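PDB 4PZJ: transcriptional regulator, LysR family from Eggerthella lenta, which probably binds cis-regulatory DNA as a transcription factor, the chain here being its N-terminal winged helix-turn-helix domain. Local coordinates for residues F4-F9 / H35-L39; G44-F48 / T58-L64. All blocks are in the same frame, centred on the assembly; numbering follows the deposited sequence.

How the contacts relate
Both contacts lie in the helix-turn-helix domain, their centres about 12 Å apart, and follow one another along the chain: contact 1 closes at Leu-39 before contact 2 opens at Gly-44. Contact 1 crosses helix 3-11 with helix 29-43, bracketing helix 18-25. Contact 2 joins the loop after helix 29-43 to the start of helix 59-68, bracketing the two-stranded wing, 48-51 and 54-57. They meet through Phe-9, whose ring reaches Gly-61, Leu-64 and Phe-48, and through Leu-39 CB, 4.0 Å from Leu-47 CD1. One hydrophobic core thus holds the three-helix bundle, the wing and the last helix together.

Contact 1 (F4-F9 / H35-L39); sequences FRVETF and HIAHL
Arg-5 reaches from helix 3-11 across to helix 29-43, and each part of its side chain meets something there. CB lies 4.1 Å from Leu-39 CG; CG and CD then pass beside the carbonyl oxygen of His-35, CD at 3.7 Å. The chain is extended from CG to NE, which carries the guanidinium out to His-38 and lays it flat on the imidazole, planes 4° apart and centres 3.3 Å apart. NH2 sits over the ring beside ND1, but the angle is poor for a hydrogen bond, so stacking makes this pair. Phe-4 CZ covers the opposite guanidinium face. Phe-4 also turns its ring edge to the face of His-35, a T-shaped pair with CD2 3.5 Å from NE2. His-35 is held at its own edge as well: ND1 donates to Thr-8 OG1 at 2.7 Å, the hydroxyl oxygen lying near the imidazole plane. This bond and the Phe-4 edge limit the ring's rotation. Deeper in, Leu-39 CD1 touches Phe-9 CB at 4.1 Å; Ile-36, modelled in two conformers, brings CD1 against Phe-9 in one of them. The helix segments cross at -108°, their axes 9.2 Å apart. Leu-25 of helix 18-25 closes one flank against Thr-8, while Phe-9 continues to Leu-64 and Leu-68 of helix 59-68.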
loop_
_atom_site.group_PDB
_atom_site.type_symbol
_atom_site.label_atom_id
_atom_site.label_comp_id
_atom_site.label_asym_id
_atom_site.label_seq_id
_atom_site.Cartn_x
_atom_site.Cartn_y
_atom_site.Cartn_z
ATOM N N PHE A 4 13.253 7.741 5.947
ATOM C CA PHE A 4 13.124 7.636 7.391
ATOM C C PHE A 4 11.703 7.289 7.832
ATOM O O PHE A 4 11.564 6.605 8.821
ATOM C CB PHE A 4 13.621 8.869 8.104
ATOM C CG PHE A 4 12.798 10.085 7.874
ATOM C CD1 PHE A 4 13.107 10.970 6.841
ATOM C CD2 PHE A 4 11.748 10.393 8.730
ATOM C CE1 PHE A 4 12.360 12.121 6.660
ATOM C CE2 PHE A 4 11.007 11.548 8.548
ATOM C CZ PHE A 4 11.314 12.405 7.506
ATOM N N ARG A 5 10.684 7.750 7.106
ATOM C CA ARG A 5 9.298 7.375 7.439
ATOM C C ARG A 5 9.108 5.911 7.126
ATOM O O ARG A 5 8.469 5.193 7.900
ATOM C CB ARG A 5 8.266 8.236 6.734
ATOM C CG ARG A 5 8.334 9.684 7.185
ATOM C CD ARG A 5 7.090 10.431 6.807
ATOM N NE ARG A 5 7.165 11.792 7.286
ATOM C CZ ARG A 5 7.489 12.831 6.523
ATOM N NH1 ARG A 5 7.728 12.664 5.227
ATOM N NH2 ARG A 5 7.532 14.053 7.055
ATOM N N VAL A 6 9.663 5.466 6.011
ATOM C CA VAL A 6 9.608 4.059 5.624
ATOM C C VAL A 6 10.280 3.197 6.684
ATOM O O VAL A 6 9.702 2.211 7.138
ATOM C CB VAL A 6 10.237 3.847 4.244
ATOM C CG1 VAL A 6 10.568 2.380 3.984
ATOM C CG2 VAL A 6 9.358 4.482 3.179
ATOM N N GLU A 7 11.469 3.587 7.128
ATOM C CA GLU A 7 12.204 2.856 8.157
ATOM C C GLU A 7 11.411 2.771 9.454
ATOM O O GLU A 7 11.411 1.767 10.134
ATOM C CB GLU A 7 13.546 3.588 8.420
ATOM C CG GLU A 7 14.418 3.012 9.530
ATOM C CD GLU A 7 15.455 4.020 10.088
ATOM O OE1 GLU A 7 15.321 5.251 9.847
ATOM O OE2 GLU A 7 16.400 3.582 10.805
ATOM N N THR A 8 10.712 3.846 9.831
ATOM C CA THR A 8 9.944 3.810 11.047
ATOM C C THR A 8 8.779 2.850 10.877
ATOM O O THR A 8 8.517 2.047 11.781
ATOM C CB THR A 8 9.431 5.211 11.402
ATOM O OG1 THR A 8 10.569 6.034 11.744
ATOM C CG2 THR A 8 8.540 5.154 12.579
ATOM N N PHE A 9 8.115 2.946 9.733
ATOM C CA PHE A 9 6.966 2.052 9.462
ATOM C C PHE A 9 7.427 0.589 9.571
ATOM O O PHE A 9 6.769 -0.234 10.238
ATOM C CB PHE A 9 6.332 2.277 8.119
ATOM C CG PHE A 9 5.433 1.122 7.698
ATOM C CD1 PHE A 9 4.222 0.933 8.313
ATOM C CD2 PHE A 9 5.891 0.172 6.789
ATOM C CE1 PHE A 9 3.413 -0.145 7.986
ATOM C CE2 PHE A 9 5.096 -0.917 6.443
ATOM C CZ PHE A 9 3.870 -1.089 7.073
ATOM N N HIS A 35 6.007 10.174 12.367
ATOM C CA HIS A 35 6.360 9.627 11.098
ATOM C C HIS A 35 5.215 8.824 10.492
ATOM O O HIS A 35 4.891 8.965 9.338
ATOM C CB HIS A 35 7.541 8.684 11.202
ATOM C CG HIS A 35 8.846 9.348 11.559
ATOM N ND1 HIS A 35 9.950 8.640 11.982
ATOM C CD2 HIS A 35 9.211 10.648 11.554
ATOM C CE1 HIS A 35 10.948 9.482 12.220
ATOM N NE2 HIS A 35 10.521 10.708 11.968
ATOM N N ILE A 36 4.651 7.928 11.314
ATOM C CA ILE A 36 3.516 7.111 10.901
ATOM C C ILE A 36 2.318 8.007 10.562
ATOM O O ILE A 36 1.712 7.866 9.508
ATOM C CB ILE A 36 3.104 6.120 12.000
ATOM C CG1 ILE A 36 4.238 5.149 12.387
ATOM C CG2 ILE A 36 1.865 5.339 11.588
ATOM C CD1 ILE A 36 4.871 4.400 11.237
ATOM N N ALA A 37 2.013 8.951 11.442
ATOM C CA ALA A 37 0.900 9.852 11.242
ATOM C C ALA A 37 1.018 10.633 9.917
ATOM O O ALA A 37 0.063 10.883 9.248
ATOM C CB ALA A 37 0.786 10.798 12.408
ATOM N N HIS A 38 2.220 11.065 9.560
ATOM C CA HIS A 38 2.398 11.721 8.284
ATOM C C HIS A 38 2.034 10.810 7.091
ATOM O O HIS A 38 1.425 11.252 6.153
ATOM C CB HIS A 38 3.856 12.178 8.208
ATOM C CG HIS A 38 4.145 13.100 7.070
ATOM N ND1 HIS A 38 4.332 14.454 7.243
ATOM C CD2 HIS A 38 4.293 12.864 5.745
ATOM C CE1 HIS A 38 4.574 15.015 6.071
ATOM N NE2 HIS A 38 4.556 14.071 5.145
ATOM N N LEU A 39 2.474 9.539 7.092
ATOM C CA LEU A 39 2.131 8.649 6.025
ATOM C C LEU A 39 0.617 8.434 5.963
ATOM O O LEU A 39 0.042 8.415 4.897
ATOM C CB LEU A 39 2.788 7.269 6.251
ATOM C CG LEU A 39 4.306 7.171 6.165
ATOM C CD1 LEU A 39 4.741 5.789 6.656
ATOM C CD2 LEU A 39 4.713 7.385 4.743
#

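Contact 2 (G44-F48 / T58-L64)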
loop_
_atom_site.group_PDB
_atom_site.type_symbol
_atom_site.label_atom_id
_atom_site.label_comp_id
_atom_site.label_asym_id
_atom_site.label_seq_id
_atom_site.Cartn_x
_atom_site.Cartn_y
_atom_site.Cartn_z
ATOM N N GLY A 44 -4.062 8.874 3.316
ATOM C CA GLY A 44 -5.452 8.798 3.682
ATOM C C GLY A 44 -5.921 7.454 4.145
ATOM O O GLY A 44 -7.129 7.176 4.129
ATOM N N VAL A 45 -5.000 6.607 4.579
ATOM C CA VAL A 45 -5.376 5.270 5.068
ATOM C C VAL A 45 -4.616 4.985 6.361
ATOM O O VAL A 45 -3.434 5.403 6.499
ATOM C CB VAL A 45 -5.076 4.152 4.037
ATOM C CG1 VAL A 45 -5.976 4.287 2.813
ATOM C CG2 VAL A 45 -3.606 4.143 3.637
ATOM N N PRO A 46 -5.237 4.297 7.318
ATOM C CA PRO A 46 -4.553 3.940 8.525
ATOM C C PRO A 46 -3.645 2.727 8.265
ATOM O O PRO A 46 -4.004 1.860 7.461
ATOM C CB PRO A 46 -5.673 3.481 9.447
ATOM C CG PRO A 46 -6.634 2.847 8.523
ATOM C CD PRO A 46 -6.577 3.659 7.254
ATOM N N LEU A 47 -2.528 2.692 8.961
ATOM C CA LEU A 47 -1.564 1.591 8.813
ATOM C C LEU A 47 -1.590 0.667 10.022
ATOM O O LEU A 47 -1.185 -0.497 9.943
ATOM C CB LEU A 47 -0.170 2.202 8.616
ATOM C CG LEU A 47 -0.017 2.947 7.313
ATOM C CD1 LEU A 47 1.328 3.684 7.333
ATOM C CD2 LEU A 47 -0.159 2.137 6.030
ATOM N N PHE A 48 -1.975 1.190 11.158
ATOM C CA PHE A 48 -2.093 0.445 12.409
ATOM C C PHE A 48 -3.363 0.824 13.119
ATOM O O PHE A 48 -3.925 1.880 12.851
ATOM C CB PHE A 48 -0.933 0.753 13.344
ATOM C CG PHE A 48 0.409 0.382 12.772
ATOM C CD1 PHE A 48 0.855 -0.909 12.811
ATOM C CD2 PHE A 48 1.200 1.350 12.171
ATOM C CE1 PHE A 48 2.068 -1.236 12.266
ATOM C CE2 PHE A 48 2.437 1.037 11.650
ATOM C CZ PHE A 48 2.864 -0.274 11.671
ATOM N N THR A 58 -3.115 -2.884 9.842
ATOM C CA THR A 58 -4.285 -2.804 8.987
ATOM C C THR A 58 -4.100 -3.449 7.609
ATOM O O THR A 58 -2.997 -3.896 7.261
ATOM C CB THR A 58 -4.704 -1.357 8.750
ATOM O OG1 THR A 58 -3.696 -0.735 7.936
ATOM C CG2 THR A 58 -4.862 -0.633 10.017
ATOM N N ASP A 59 -5.186 -3.560 6.835
ATOM C CA ASP A 59 -5.082 -4.070 5.474
ATOM C C ASP A 59 -4.107 -3.226 4.659
ATOM O O ASP A 59 -3.291 -3.774 3.942
ATOM C CB ASP A 59 -6.442 -4.115 4.803
ATOM C CG ASP A 59 -7.363 -5.170 5.407
ATOM O OD1 ASP A 59 -6.893 -6.085 6.093
ATOM O OD2 ASP A 59 -8.574 -5.087 5.148
ATOM N N ALA A 60 -4.174 -1.904 4.763
ATOM C CA ALA A 60 -3.214 -1.026 4.035
ATOM C C ALA A 60 -1.793 -1.216 4.552
ATOM O O ALA A 60 -0.819 -1.170 3.761
ATOM C CB ALA A 60 -3.608 0.431 4.178
ATOM N N GLY A 61 -1.645 -1.434 5.855
ATOM C CA GLY A 61 -0.339 -1.713 6.480
ATOM C C GLY A 61 0.292 -2.961 5.860
ATOM O O GLY A 61 1.460 -2.987 5.544
ATOM N N ALA A 62 -0.502 -4.022 5.691
ATOM C CA ALA A 62 0.013 -5.246 5.083
ATOM C C ALA A 62 0.393 -5.062 3.608
ATOM O O ALA A 62 1.373 -5.647 3.131
ATOM C CB ALA A 62 -1.035 -6.347 5.262
ATOM N N LEU A 63 -0.339 -4.224 2.864
ATOM C CA LEU A 63 -0.088 -3.972 1.488
ATOM C C LEU A 63 1.235 -3.191 1.404
ATOM O O LEU A 63 2.111 -3.538 0.617
ATOM C CB LEU A 63 -1.225 -3.143 0.899
ATOM C CG LEU A 63 -1.119 -2.747 -0.575
ATOM C CD1 LEU A 63 -1.208 -3.912 -1.523
ATOM C CD2 LEU A 63 -2.168 -1.667 -0.905
ATOM N N LEU A 64 1.388 -2.210 2.286
ATOM C CA LEU A 64 2.637 -1.412 2.325
ATOM C C LEU A 64 3.822 -2.324 2.649
ATOM O O LEU A 64 4.884 -2.247 1.990
ATOM C CB LEU A 64 2.531 -0.271 3.351
ATOM C CG LEU A 64 3.769 0.660 3.437
ATOM C CD1 LEU A 64 4.141 1.251 2.098
ATOM C CD2 LEU A 64 3.492 1.742 4.447
#
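The N-cap of helix 59-68, in the winged helix-turn-helix fold, is where Thr-58 ties the helix start to the loop 44-48 leading into the wing. Its hydroxyl works both ways: OG1 donates to Pro-46 O at 2.7 Å and accepts from Gly-61 N at 3.0 Å, the latter being the capping bond. With chi1 at 69°, OG1 stands between the backbone N and the carbonyl carbon, where it can serve both partners. The donor approaches Pro-46 O at a C=O...O angle of 122°, tilted 34° from the carbonyl plane. Thr-58 N gives a nearly straight bond to the next carbonyl, Leu-47 O, at 3.1 Å, from above its plane. Thr-58 CG2, the other branch, rests over the peptide between Leu-47 and Phe-48, 3.6 Å from Phe-48 N. Leu-47 O lies 3.8 Å from Gly-61 CA, so the backbones pack directly at this glycine. Apolar contacts flank the polar ones: Ala-60 CB meets Val-45 CG2 at 3.8 Å and also touches Pro-46 O, while Leu-47 CD2 lies across the Ala-60/Gly-61 backbone and meets Leu-64 CD2 at 4.0 Å. Glu-40 OE2 of helix 29-43 accepts from Leu-47 N, tying the loop to that helix too, and in the dimer Asp-59 of the second subunit packs on Val-45. Because one hydroxyl links a helix N-H to a loop carbonyl, capping the helix and placing the loop are coupled. Its bond to Gly-61 N would probably strengthen the hydroxyl as a donor to Pro-46 O, consistent with the short distance there.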